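Side-chain contacts in type II restriction enzyme NgoMIV (Neisseria gonorrhoeae, PDB 1FIU), which recognises the double-stranded DNA sequence 5'-GCCGGC-3' as a homotetramer and cleaves it after the first G with the help of magnesium ions: residues Asp263-Tyr266 and Ile267-Gly271; Arg59-Gly62 and Gln63-Gly66; Tyr111-Leu114 and Thr115-Lys119; Met1-Leu4 and Phe5-Glu8. All blocks are in the same frame, centred on the assembly; numbering follows the deposited sequence.

Interaction 1. Residues Asp263-Tyr266 and Ile267-Gly271; sequences DLFY and IMVNG
With chi1 of Phe265 at 174°, its ring swings away from the backbone N and lies beside the carbonyl, while Val269, one turn on, keeps CG2 beside its own N, on the side of that ring. CG2 of Val269 sits over one face of the Phe265 ring, 3.9 Å from the ring centroid and 17° off the normal, a CH-pi contact displaced toward the CE2 side. The same methyl also leans on the Phe265 carbonyl, whose O accepts the N-H of Val269 at 2.9 Å. Leu264 and Met268 make the neighbouring i to i+4 pair: the thioether chain bends at its last torsion (chi3 -77°), which turns CE back to within 4.1 Å of Leu264 CG. One turn on from Tyr266, the Asn270 amide brings ND2 to 3.8 Å from Tyr266 CB. These residues form the last turns of helix 259-270, and Gly271 is the first to leave helical geometry. Phe265 packs on Leu249 and Leu253, Met268 on Ile228 and Ala232, and Val269 on Tyr167 of the third subunit. The Leu264-Met268 and Phe265-Val269 pairs are thus apolar, whereas the Tyr266 hydroxyl finds polar partners in Glu250 and Gln254 of helix 246-256, and main-chain bonds inside the helix satisfy the amides of the buried Met268 and Val269.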
loop_
_atom_site.group_PDB
_atom_site.type_symbol
_atom_site.label_atom_id
_atom_site.label_comp_id
_atom_site.label_asym_id
_atom_site.label_seq_id
_atom_site.Cartn_x
_atom_site.Cartn_y
_atom_site.Cartn_z
ATOM N N ASP I 263 -8.786 -13.367 26.368
ATOM C CA ASP I 263 -7.531 -12.679 26.108
ATOM C C ASP I 263 -7.577 -11.995 24.739
ATOM O O ASP I 263 -7.150 -10.846 24.599
ATOM C CB ASP I 263 -6.357 -13.665 26.138
ATOM C CG ASP I 263 -6.024 -14.134 27.547
ATOM O OD1 ASP I 263 -6.613 -13.592 28.502
ATOM O OD2 ASP I 263 -5.167 -15.029 27.698
ATOM N N LEU I 264 -8.097 -12.705 23.744
ATOM C CA LEU I 264 -8.153 -12.168 22.386
ATOM C C LEU I 264 -9.163 -11.028 22.313
ATOM O O LEU I 264 -8.900 -9.990 21.678
ATOM C CB LEU I 264 -8.475 -13.292 21.396
ATOM C CG LEU I 264 -8.478 -12.915 19.901
ATOM C CD1 LEU I 264 -7.197 -12.114 19.539
ATOM C CD2 LEU I 264 -8.575 -14.181 19.069
ATOM N N PHE I 265 -10.302 -11.209 22.977
ATOM C CA PHE I 265 -11.335 -10.182 23.041
ATOM C C PHE I 265 -10.730 -8.888 23.600
ATOM O O PHE I 265 -10.922 -7.817 23.028
ATOM C CB PHE I 265 -12.483 -10.635 23.963
ATOM C CG PHE I 265 -13.529 -9.588 24.208
ATOM C CD1 PHE I 265 -14.653 -9.487 23.371
ATOM C CD2 PHE I 265 -13.434 -8.729 25.304
ATOM C CE1 PHE I 265 -15.661 -8.555 23.636
ATOM C CE2 PHE I 265 -14.428 -7.801 25.579
ATOM C CZ PHE I 265 -15.562 -7.711 24.736
ATOM N N TYR I 266 -10.014 -8.963 24.729
ATOM C CA TYR I 266 -9.430 -7.737 25.278
ATOM C C TYR I 266 -8.293 -7.167 24.452
ATOM O O TYR I 266 -8.070 -5.961 24.477
ATOM C CB TYR I 266 -9.005 -7.930 26.749
ATOM C CG TYR I 266 -10.212 -8.011 27.654
ATOM C CD1 TYR I 266 -10.524 -9.190 28.328
ATOM C CD2 TYR I 266 -11.097 -6.936 27.767
ATOM C CE1 TYR I 266 -11.689 -9.302 29.084
ATOM C CE2 TYR I 266 -12.272 -7.037 28.521
ATOM C CZ TYR I 266 -12.559 -8.227 29.175
ATOM O OH TYR I 266 -13.717 -8.361 29.911
ATOM N N ILE I 267 -7.575 -8.004 23.713
ATOM C CA ILE I 267 -6.511 -7.482 22.853
ATOM C C ILE I 267 -7.182 -6.577 21.823
ATOM O O ILE I 267 -6.705 -5.463 21.545
ATOM C CB ILE I 267 -5.767 -8.599 22.118
ATOM C CG1 ILE I 267 -4.806 -9.280 23.102
ATOM C CG2 ILE I 267 -4.973 -8.028 20.931
ATOM C CD1 ILE I 267 -4.188 -10.524 22.565
ATOM N N MET I 268 -8.292 -7.051 21.267
ATOM C CA MET I 268 -9.020 -6.262 20.269
ATOM C C MET I 268 -9.718 -5.045 20.861
ATOM O O MET I 268 -9.662 -3.959 20.279
ATOM C CB MET I 268 -10.043 -7.135 19.525
ATOM C CG MET I 268 -9.410 -8.238 18.710
ATOM S SD MET I 268 -10.600 -9.147 17.716
ATOM C CE MET I 268 -11.404 -10.226 18.996
ATOM N N VAL I 269 -10.361 -5.187 22.017
ATOM C CA VAL I 269 -11.054 -4.046 22.605
ATOM C C VAL I 269 -10.083 -3.020 23.192
ATOM O O VAL I 269 -10.194 -1.814 22.930
ATOM C CB VAL I 269 -12.050 -4.507 23.691
ATOM C CG1 VAL I 269 -12.644 -3.298 24.418
ATOM C CG2 VAL I 269 -13.152 -5.354 23.044
ATOM N N ASN I 270 -9.116 -3.478 23.978
ATOM C CA ASN I 270 -8.170 -2.535 24.544
ATOM C C ASN I 270 -7.280 -1.943 23.453
ATOM O O ASN I 270 -6.774 -0.822 23.598
ATOM C CB ASN I 270 -7.309 -3.210 25.612
ATOM C CG ASN I 270 -8.111 -3.601 26.835
ATOM O OD1 ASN I 270 -9.174 -3.041 27.098
ATOM N ND2 ASN I 270 -7.592 -4.556 27.604
ATOM N N GLY I 271 -7.104 -2.708 22.377
ATOM C CA GLY I 271 -6.288 -2.320 21.243
ATOM C C GLY I 271 -7.033 -1.473 20.218
ATOM O O GLY I 271 -6.537 -1.270 19.115
#

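Interaction 2. Residues Arg59-Gly62 and Gln63-Gly66; sequences RLPG and QTSG. With nucleotides of chain B; nucleotides of chain D.
The chain runs extended through Leu60 and Pro61 and turns helical at Gly62, with Pro61 at the N-cap and its carbonyl O accepting Ser65 N at 3.1 Å and, weakly, Thr64 N. Leu60 CD1 meets Thr64 CG2 at 3.9 Å, the two side chains crossing at about a right angle. The Pro61 ring lies alongside Thr64, pointing the same way, and its CB touches Gln63 OE1. Gln63 bends at chi2 (90°), which lays its CD against the deoxyribose of DG6 of chain B, 3.3 Å from O4'; its NE2 bonds to a cytosine O2. Thr64 OG1 bonds to a DNA phosphate. This is the start of helix 62-81, set against the DNA, its first turn touching DG6 of chain B and the sugar-phosphate backbone of chain D. Gly62, with no side chain, lies close against the DC2 sugar of chain D, its O 3.2 Å from C5' of that nucleotide. Arg59, extended from CG to NE, brings the edge of its guanidinium to DG3 of chain D, where NE and NH2 grip the same OP1 at 2.9 Å and 3.0 Å, the oxygen lying in the guanidinium plane; NH2 also bonds to Ala33 O. A water donates to that OP1 and to Leu60 O, and accepts the hydroxyl of Ser65 at 2.7 Å from OG, linking the loop, the helix and the phosphate. Ser65 also packs on Trp188.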
loop_
_atom_site.group_PDB
_atom_site.type_symbol
_atom_site.label_atom_id
_atom_site.label_comp_id
_atom_site.label_asym_id
_atom_site.label_seq_id
_atom_site.Cartn_x
_atom_site.Cartn_y
_atom_site.Cartn_z
ATOM N N ARG I 59 -32.880 -22.066 10.589
ATOM C CA ARG I 59 -31.880 -21.067 10.220
ATOM C C ARG I 59 -32.269 -20.507 8.844
ATOM O O ARG I 59 -32.573 -21.252 7.916
ATOM C CB ARG I 59 -30.502 -21.740 10.143
ATOM C CG ARG I 59 -29.322 -20.806 10.132
ATOM C CD ARG I 59 -28.049 -21.615 9.877
ATOM N NE ARG I 59 -26.860 -20.830 10.150
ATOM C CZ ARG I 59 -26.101 -20.961 11.231
ATOM N NH1 ARG I 59 -26.394 -21.864 12.167
ATOM N NH2 ARG I 59 -25.048 -20.170 11.381
ATOM N N LEU I 60 -32.264 -19.187 8.711
ATOM C CA LEU I 60 -32.615 -18.607 7.420
ATOM C C LEU I 60 -31.479 -18.805 6.432
ATOM O O LEU I 60 -30.324 -18.997 6.814
ATOM C CB LEU I 60 -32.859 -17.094 7.553
ATOM C CG LEU I 60 -33.910 -16.617 8.547
ATOM C CD1 LEU I 60 -34.066 -15.087 8.439
ATOM C CD2 LEU I 60 -35.211 -17.313 8.253
ATOM N N PRO I 61 -31.801 -18.788 5.139
ATOM C CA PRO I 61 -30.778 -18.938 4.105
ATOM C C PRO I 61 -29.786 -17.799 4.324
ATOM O O PRO I 61 -30.189 -16.680 4.687
ATOM C CB PRO I 61 -31.556 -18.729 2.811
ATOM C CG PRO I 61 -32.916 -19.246 3.151
ATOM C CD PRO I 61 -33.151 -18.711 4.551
ATOM N N GLY I 62 -28.494 -18.071 4.121
ATOM C CA GLY I 62 -27.488 -17.028 4.309
ATOM C C GLY I 62 -27.715 -15.755 3.510
ATOM O O GLY I 62 -27.347 -14.677 3.952
ATOM N N GLN I 63 -28.281 -15.858 2.319
ATOM C CA GLN I 63 -28.554 -14.650 1.520
ATOM C C GLN I 63 -29.602 -13.771 2.226
ATOM O O GLN I 63 -29.565 -12.541 2.162
ATOM C CB GLN I 63 -29.082 -15.049 0.146
ATOM C CG GLN I 63 -28.158 -15.974 -0.634
ATOM C CD GLN I 63 -28.400 -17.452 -0.386
ATOM O OE1 GLN I 63 -28.998 -17.854 0.629
ATOM N NE2 GLN I 63 -27.910 -18.277 -1.297
ATOM N N THR I 64 -30.547 -14.415 2.898
ATOM C CA THR I 64 -31.588 -13.700 3.615
ATOM C C THR I 64 -31.034 -13.002 4.865
ATOM O O THR I 64 -31.294 -11.813 5.113
ATOM C CB THR I 64 -32.692 -14.671 4.042
ATOM O OG1 THR I 64 -33.190 -15.352 2.883
ATOM C CG2 THR I 64 -33.835 -13.914 4.710
ATOM N N SER I 65 -30.265 -13.726 5.669
ATOM C CA SER I 65 -29.721 -13.099 6.863
ATOM C C SER I 65 -28.701 -12.008 6.497
ATOM O O SER I 65 -28.634 -10.972 7.187
ATOM C CB SER I 65 -29.065 -14.142 7.786
ATOM O OG SER I 65 -28.124 -14.941 7.064
ATOM N N GLY I 66 -27.932 -12.254 5.437
ATOM C CA GLY I 66 -26.936 -11.285 4.984
ATOM C C GLY I 66 -27.618 -9.976 4.637
ATOM O O GLY I 66 -27.261 -8.907 5.123
ATOM P P DG B 6 -32.798 -20.256 -2.716
ATOM O OP1 DG B 6 -32.679 -21.311 -1.696
ATOM O OP2 DG B 6 -33.704 -20.454 -3.866
ATOM O "O5'" DG B 6 -33.141 -18.864 -2.015
ATOM C "C5'" DG B 6 -32.515 -18.509 -0.777
ATOM C "C4'" DG B 6 -32.251 -17.022 -0.722
ATOM O "O4'" DG B 6 -31.305 -16.634 -1.742
ATOM C "C3'" DG B 6 -33.463 -16.130 -0.950
ATOM O "O3'" DG B 6 -33.180 -14.912 -0.264
ATOM C "C2'" DG B 6 -33.452 -15.941 -2.456
ATOM C "C1'" DG B 6 -31.959 -15.895 -2.776
ATOM N N9 DG B 6 -31.558 -16.512 -4.038
ATOM C C8 DG B 6 -32.160 -17.559 -4.694
ATOM N N7 DG B 6 -31.469 -17.987 -5.718
ATOM C C5 DG B 6 -30.357 -17.152 -5.749
ATOM C C6 DG B 6 -29.227 -17.150 -6.617
ATOM O O6 DG B 6 -28.942 -17.955 -7.526
ATOM N N1 DG B 6 -28.369 -16.090 -6.335
ATOM C C2 DG B 6 -28.561 -15.169 -5.334
ATOM N N2 DG B 6 -27.658 -14.179 -5.253
ATOM N N3 DG B 6 -29.576 -15.200 -4.482
ATOM C C4 DG B 6 -30.430 -16.206 -4.753
ATOM P P DC D 2 -22.918 -11.995 4.983
ATOM O OP1 DC D 2 -23.518 -11.268 6.111
ATOM O OP2 DC D 2 -21.455 -11.884 4.717
ATOM O "O5'" DC D 2 -23.209 -13.548 5.167
ATOM C "C5'" DC D 2 -24.542 -13.985 5.369
ATOM C "C4'" DC D 2 -24.600 -15.492 5.480
ATOM O "O4'" DC D 2 -24.193 -16.108 4.242
ATOM C "C3'" DC D 2 -23.761 -16.122 6.598
ATOM O "O3'" DC D 2 -24.688 -16.933 7.368
ATOM C "C2'" DC D 2 -22.625 -16.818 5.853
ATOM C "C1'" DC D 2 -23.201 -17.107 4.476
ATOM N N1 DC D 2 -22.225 -17.026 3.378
ATOM C C2 DC D 2 -21.926 -18.183 2.628
ATOM O O2 DC D 2 -22.571 -19.250 2.870
ATOM N N3 DC D 2 -20.962 -18.123 1.661
ATOM C C4 DC D 2 -20.328 -16.952 1.411
ATOM N N4 DC D 2 -19.362 -16.934 0.457
ATOM C C5 DC D 2 -20.652 -15.760 2.117
ATOM C C6 DC D 2 -21.595 -15.835 3.093
ATOM P P DG D 3 -24.274 -18.347 8.036
ATOM O OP1 DG D 3 -25.493 -18.693 8.793
ATOM O OP2 DG D 3 -22.956 -18.326 8.746
ATOM O "O5'" DG D 3 -24.098 -19.339 6.814
ATOM C "C5'" DG D 3 -25.212 -19.930 6.154
ATOM C "C4'" DG D 3 -25.024 -21.429 6.082
ATOM O "O4'" DG D 3 -23.913 -21.752 5.218
ATOM C "C3'" DG D 3 -24.714 -22.093 7.419
ATOM O "O3'" DG D 3 -25.398 -23.348 7.461
ATOM C "C2'" DG D 3 -23.197 -22.196 7.435
ATOM C "C1'" DG D 3 -22.814 -22.270 5.962
ATOM N N9 DG D 3 -21.642 -21.458 5.638
ATOM C C8 DG D 3 -21.232 -20.304 6.264
ATOM N N7 DG D 3 -20.131 -19.804 5.759
ATOM C C5 DG D 3 -19.803 -20.674 4.726
ATOM C C6 DG D 3 -18.721 -20.648 3.806
ATOM O O6 DG D 3 -17.828 -19.805 3.695
ATOM N N1 DG D 3 -18.752 -21.742 2.943
ATOM C C2 DG D 3 -19.737 -22.723 2.943
ATOM N N2 DG D 3 -19.612 -23.703 2.031
ATOM N N3 DG D 3 -20.759 -22.738 3.776
ATOM C C4 DG D 3 -20.725 -21.703 4.643
HETATM O O HOH W 1 -28.315 -17.424 7.984
#

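Interaction 3. Residues Tyr111-Leu114 and Thr115-Lys119; sequences YAHL and TALAK
Leu117 reaches back along its helix to Leu114, and its side chain can be followed atom by atom. Its CB lies 3.6 Å from Leu114 O; CG, turned beside its own backbone N (chi1 -69°), rests 3.5 Å from His113 O, the acceptor of the Leu117 N-H. Beyond that, CD1 closes on Leu114 CD2 at 3.6 Å, the two leucines meeting through one methyl each at an oblique crossing. The His113 ring stands farther off, its CD2 4.5 Å from the same CD1.

Away from the leucines, the Ala112 carbonyl gathers polar partners. Ala112 O receives Thr115 N at 3.3 Å, with the donor 49° out of the carbonyl plane. A water also donates to Ala112 O at 2.8 Å and accepts a weak bond from Ala116 N, while a second water, weakly held by that carbonyl, bonds to Thr115 OG1.

These residues lie in the first turns of the helix that runs to 121, where the pattern moves from the i to i+3 bond at Ala112 to the regular i to i+4 bonds from Leu117 and Ala118. His113 packs on Glu126 of the fourth subunit, while Ala112 touches Met177 of its own chain. The chemistry thus divides the turn: Leu117, paired with Leu114, also meets Leu127 of the fourth subunit, and elsewhere a carbonyl accepts from Thr115 N and from two waters, one weakly.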
loop_
_atom_site.group_PDB
_atom_site.type_symbol
_atom_site.label_atom_id
_atom_site.label_comp_id
_atom_site.label_asym_id
_atom_site.label_seq_id
_atom_site.Cartn_x
_atom_site.Cartn_y
_atom_site.Cartn_z
ATOM N N TYR I 111 -14.725 9.808 -5.539
ATOM C CA TYR I 111 -14.521 8.706 -6.482
ATOM C C TYR I 111 -15.203 8.907 -7.843
ATOM O O TYR I 111 -15.291 7.964 -8.645
ATOM C CB TYR I 111 -15.038 7.403 -5.856
ATOM C CG TYR I 111 -14.360 7.079 -4.526
ATOM C CD1 TYR I 111 -14.944 7.448 -3.316
ATOM C CD2 TYR I 111 -13.081 6.520 -4.500
ATOM C CE1 TYR I 111 -14.264 7.271 -2.094
ATOM C CE2 TYR I 111 -12.380 6.348 -3.279
ATOM C CZ TYR I 111 -12.982 6.725 -2.101
ATOM O OH TYR I 111 -12.299 6.613 -0.917
ATOM N N ALA I 112 -15.635 10.130 -8.111
ATOM C CA ALA I 112 -16.345 10.412 -9.374
ATOM C C ALA I 112 -15.517 10.105 -10.615
ATOM O O ALA I 112 -16.075 9.788 -11.666
ATOM C CB ALA I 112 -16.794 11.865 -9.389
ATOM N N HIS I 113 -14.191 10.193 -10.518
ATOM C CA HIS I 113 -13.344 9.900 -11.666
ATOM C C HIS I 113 -13.350 8.442 -12.110
ATOM O O HIS I 113 -12.856 8.134 -13.184
ATOM C CB HIS I 113 -11.886 10.297 -11.384
ATOM C CG HIS I 113 -11.322 9.662 -10.150
ATOM N ND1 HIS I 113 -11.785 9.979 -8.894
ATOM C CD2 HIS I 113 -10.337 8.745 -9.972
ATOM C CE1 HIS I 113 -11.111 9.292 -7.989
ATOM N NE2 HIS I 113 -10.227 8.538 -8.613
ATOM N N LEU I 114 -13.880 7.537 -11.289
ATOM C CA LEU I 114 -13.914 6.144 -11.686
ATOM C C LEU I 114 -14.845 5.960 -12.893
ATOM O O LEU I 114 -14.658 5.038 -13.691
ATOM C CB LEU I 114 -14.343 5.265 -10.511
ATOM C CG LEU I 114 -13.325 5.234 -9.355
ATOM C CD1 LEU I 114 -13.815 4.223 -8.338
ATOM C CD2 LEU I 114 -11.929 4.873 -9.841
ATOM N N THR I 115 -15.820 6.850 -13.045
ATOM C CA THR I 115 -16.723 6.769 -14.211
ATOM C C THR I 115 -15.908 7.004 -15.485
ATOM O O THR I 115 -16.071 6.296 -16.486
ATOM C CB THR I 115 -17.851 7.837 -14.170
ATOM O OG1 THR I 115 -18.749 7.558 -13.087
ATOM C CG2 THR I 115 -18.661 7.814 -15.477
ATOM N N ALA I 116 -15.035 8.006 -15.459
ATOM C CA ALA I 116 -14.220 8.303 -16.634
ATOM C C ALA I 116 -13.261 7.151 -16.941
ATOM O O ALA I 116 -13.064 6.779 -18.112
ATOM C CB ALA I 116 -13.450 9.600 -16.422
ATOM N N LEU I 117 -12.687 6.566 -15.894
ATOM C CA LEU I 117 -11.763 5.444 -16.058
ATOM C C LEU I 117 -12.490 4.276 -16.715
ATOM O O LEU I 117 -12.005 3.689 -17.684
ATOM C CB LEU I 117 -11.221 4.984 -14.706
ATOM C CG LEU I 117 -10.261 5.918 -13.973
ATOM C CD1 LEU I 117 -9.773 5.248 -12.702
ATOM C CD2 LEU I 117 -9.094 6.235 -14.871
ATOM N N ALA I 118 -13.653 3.949 -16.166
ATOM C CA ALA I 118 -14.471 2.862 -16.674
ATOM C C ALA I 118 -14.846 3.117 -18.135
ATOM O O ALA I 118 -14.753 2.209 -18.963
ATOM C CB ALA I 118 -15.725 2.724 -15.818
ATOM N N LYS I 119 -15.262 4.341 -18.449
ATOM C CA LYS I 119 -15.646 4.690 -19.820
ATOM C C LYS I 119 -14.471 4.594 -20.780
ATOM O O LYS I 119 -14.638 4.197 -21.938
ATOM C CB LYS I 119 -16.228 6.108 -19.894
ATOM C CG LYS I 119 -17.665 6.235 -19.389
ATOM C CD LYS I 119 -18.120 7.697 -19.353
ATOM C CE LYS I 119 -19.585 7.819 -18.927
ATOM N NZ LYS I 119 -20.043 9.239 -18.814
HETATM O O HOH W 2 -19.383 9.865 -11.721
HETATM O O HOH W 3 -15.851 10.703 -14.277
#

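Interaction 4. Residues Met1-Leu4 and Phe5-Glu8; sequences MQPL and FTQE. Unlike the reference sequence in segment 1-4: Gln2 (reference Asn).
Gln7 reaches back from the first turn of helix 4-18, which has Pro3 at its N-cap, and ties its side chain to the main chain of Gln2 in the lead-in. Hydrogen bonds come first. Gln7 NE2 donates to Gln2 O at 2.8 Å with an N-H...O angle of 163°; the acceptor lies in the Gln7 amide plane, whereas the donor is tilted 30° from the plane of the carbonyl. The side chain is extended beyond CG (chi2 -174°), a shape that carries the amide to a residue five positions back. Pro3 O takes Gln7 N at 3.1 Å and, weakly, Thr6 N, and Leu4 O takes Glu8 N at 2.8 Å, starting the regular helical pattern.

Apolar and mixed packing follows. Leu4 CD2 rests against the Gln7 amide, 3.5 Å from NE2, so the group that bonds to Gln2 is also flanked by a methyl. Gln2, which differs from the reference sequence, crosses Thr6 at about a right angle with only a distant touch.

Contacts beyond the turn join this N-terminal helix to its own chain and to a neighbour. Phe5 packs on Ala80 and Glu8 on Phe76, both in helix 62-81. The third subunit receives Pro3 on Leu159, Leu4 on Glu157 and Thr6 on Ile164, and backbone hydrogen bonds join it to Leu4 and Phe5. On the Pro3 side of the turn, the proline ring leans obliquely on the Thr6 side chain, with CG 3.2 Å from OG1.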
loop_
_atom_site.group_PDB
_atom_site.type_symbol
_atom_site.label_atom_id
_atom_site.label_comp_id
_atom_site.label_asym_id
_atom_site.label_seq_id
_atom_site.Cartn_x
_atom_site.Cartn_y
_atom_site.Cartn_z
ATOM N N MET I 1 -34.768 5.528 33.455
ATOM C CA MET I 1 -34.651 6.297 32.177
ATOM C C MET I 1 -33.431 5.781 31.420
ATOM O O MET I 1 -32.295 6.154 31.732
ATOM C CB MET I 1 -34.472 7.795 32.474
ATOM C CG MET I 1 -35.543 8.737 31.901
ATOM S SD MET I 1 -35.380 9.124 30.123
ATOM C CE MET I 1 -37.089 8.910 29.547
ATOM N N GLN I 2 -33.657 4.900 30.454
ATOM C CA GLN I 2 -32.557 4.380 29.654
ATOM C C GLN I 2 -32.267 5.457 28.607
ATOM O O GLN I 2 -33.184 6.017 28.022
ATOM C CB GLN I 2 -32.962 3.068 28.969
ATOM C CG GLN I 2 -32.979 1.853 29.896
ATOM C CD GLN I 2 -33.709 0.669 29.291
ATOM O OE1 GLN I 2 -33.869 0.583 28.069
ATOM N NE2 GLN I 2 -34.149 -0.261 30.145
ATOM N N PRO I 3 -30.991 5.794 28.399
ATOM C CA PRO I 3 -30.683 6.822 27.393
ATOM C C PRO I 3 -31.146 6.384 26.005
ATOM O O PRO I 3 -31.375 5.201 25.770
ATOM C CB PRO I 3 -29.168 6.983 27.511
ATOM C CG PRO I 3 -28.712 5.672 28.024
ATOM C CD PRO I 3 -29.771 5.273 29.027
ATOM N N LEU I 4 -31.289 7.325 25.076
ATOM C CA LEU I 4 -31.781 6.966 23.756
ATOM C C LEU I 4 -30.919 6.007 22.953
ATOM O O LEU I 4 -31.460 5.231 22.183
ATOM C CB LEU I 4 -32.078 8.212 22.917
ATOM C CG LEU I 4 -33.182 9.111 23.468
ATOM C CD1 LEU I 4 -33.490 10.196 22.438
ATOM C CD2 LEU I 4 -34.436 8.293 23.777
ATOM N N PHE I 5 -29.598 6.065 23.107
ATOM C CA PHE I 5 -28.765 5.136 22.352
ATOM C C PHE I 5 -28.953 3.711 22.878
ATOM O O PHE I 5 -28.802 2.748 22.123
ATOM C CB PHE I 5 -27.301 5.566 22.378
ATOM C CG PHE I 5 -26.971 6.663 21.368
ATOM C CD1 PHE I 5 -25.676 7.147 21.244
ATOM C CD2 PHE I 5 -27.962 7.197 20.548
ATOM C CE1 PHE I 5 -25.374 8.155 20.311
ATOM C CE2 PHE I 5 -27.671 8.193 19.618
ATOM C CZ PHE I 5 -26.381 8.668 19.501
ATOM N N THR I 6 -29.311 3.582 24.161
ATOM C CA THR I 6 -29.554 2.254 24.722
ATOM C C THR I 6 -30.882 1.763 24.141
ATOM O O THR I 6 -31.008 0.596 23.737
ATOM C CB THR I 6 -29.616 2.306 26.270
ATOM O OG1 THR I 6 -28.359 2.781 26.767
ATOM C CG2 THR I 6 -29.890 0.913 26.865
ATOM N N GLN I 7 -31.861 2.661 24.054
ATOM C CA GLN I 7 -33.156 2.311 23.492
ATOM C C GLN I 7 -32.999 1.901 22.021
ATOM O O GLN I 7 -33.596 0.924 21.564
ATOM C CB GLN I 7 -34.118 3.494 23.619
ATOM C CG GLN I 7 -34.420 3.845 25.065
ATOM C CD GLN I 7 -35.473 4.914 25.211
ATOM O OE1 GLN I 7 -36.491 4.899 24.513
ATOM N NE2 GLN I 7 -35.246 5.845 26.136
ATOM N N GLU I 8 -32.177 2.643 21.281
ATOM C CA GLU I 8 -31.958 2.325 19.869
ATOM C C GLU I 8 -31.267 0.968 19.707
ATOM O O GLU I 8 -31.559 0.231 18.778
ATOM C CB GLU I 8 -31.094 3.395 19.206
ATOM C CG GLU I 8 -31.804 4.711 18.961
ATOM C CD GLU I 8 -32.926 4.597 17.946
ATOM O OE1 GLU I 8 -32.805 3.784 17.001
ATOM O OE2 GLU I 8 -33.923 5.340 18.083
#

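Overall arrangement
The four contacts are separate local turns of one chain, none touching another. Interaction 2 is the one at the DNA: at its nearest approach Gly66 is about 7 Å from a bound magnesium ion and from the side chain of Cys186, and about 8 Å from that of Asp140, both metal ligands. The nearest atoms of interactions 1, 3 and 4 stay about 8, 15 and 19 Å from the nucleic acid. Those three instead touch other subunits: interactions 1 and 4, with centres 26 Å apart, both meet the third, interaction 1 also meets the second, and interaction 3 meets the fourth. Interaction 3 lies across the chain's centre from interactions 1 and 4, with centres 40 and 43 Å away.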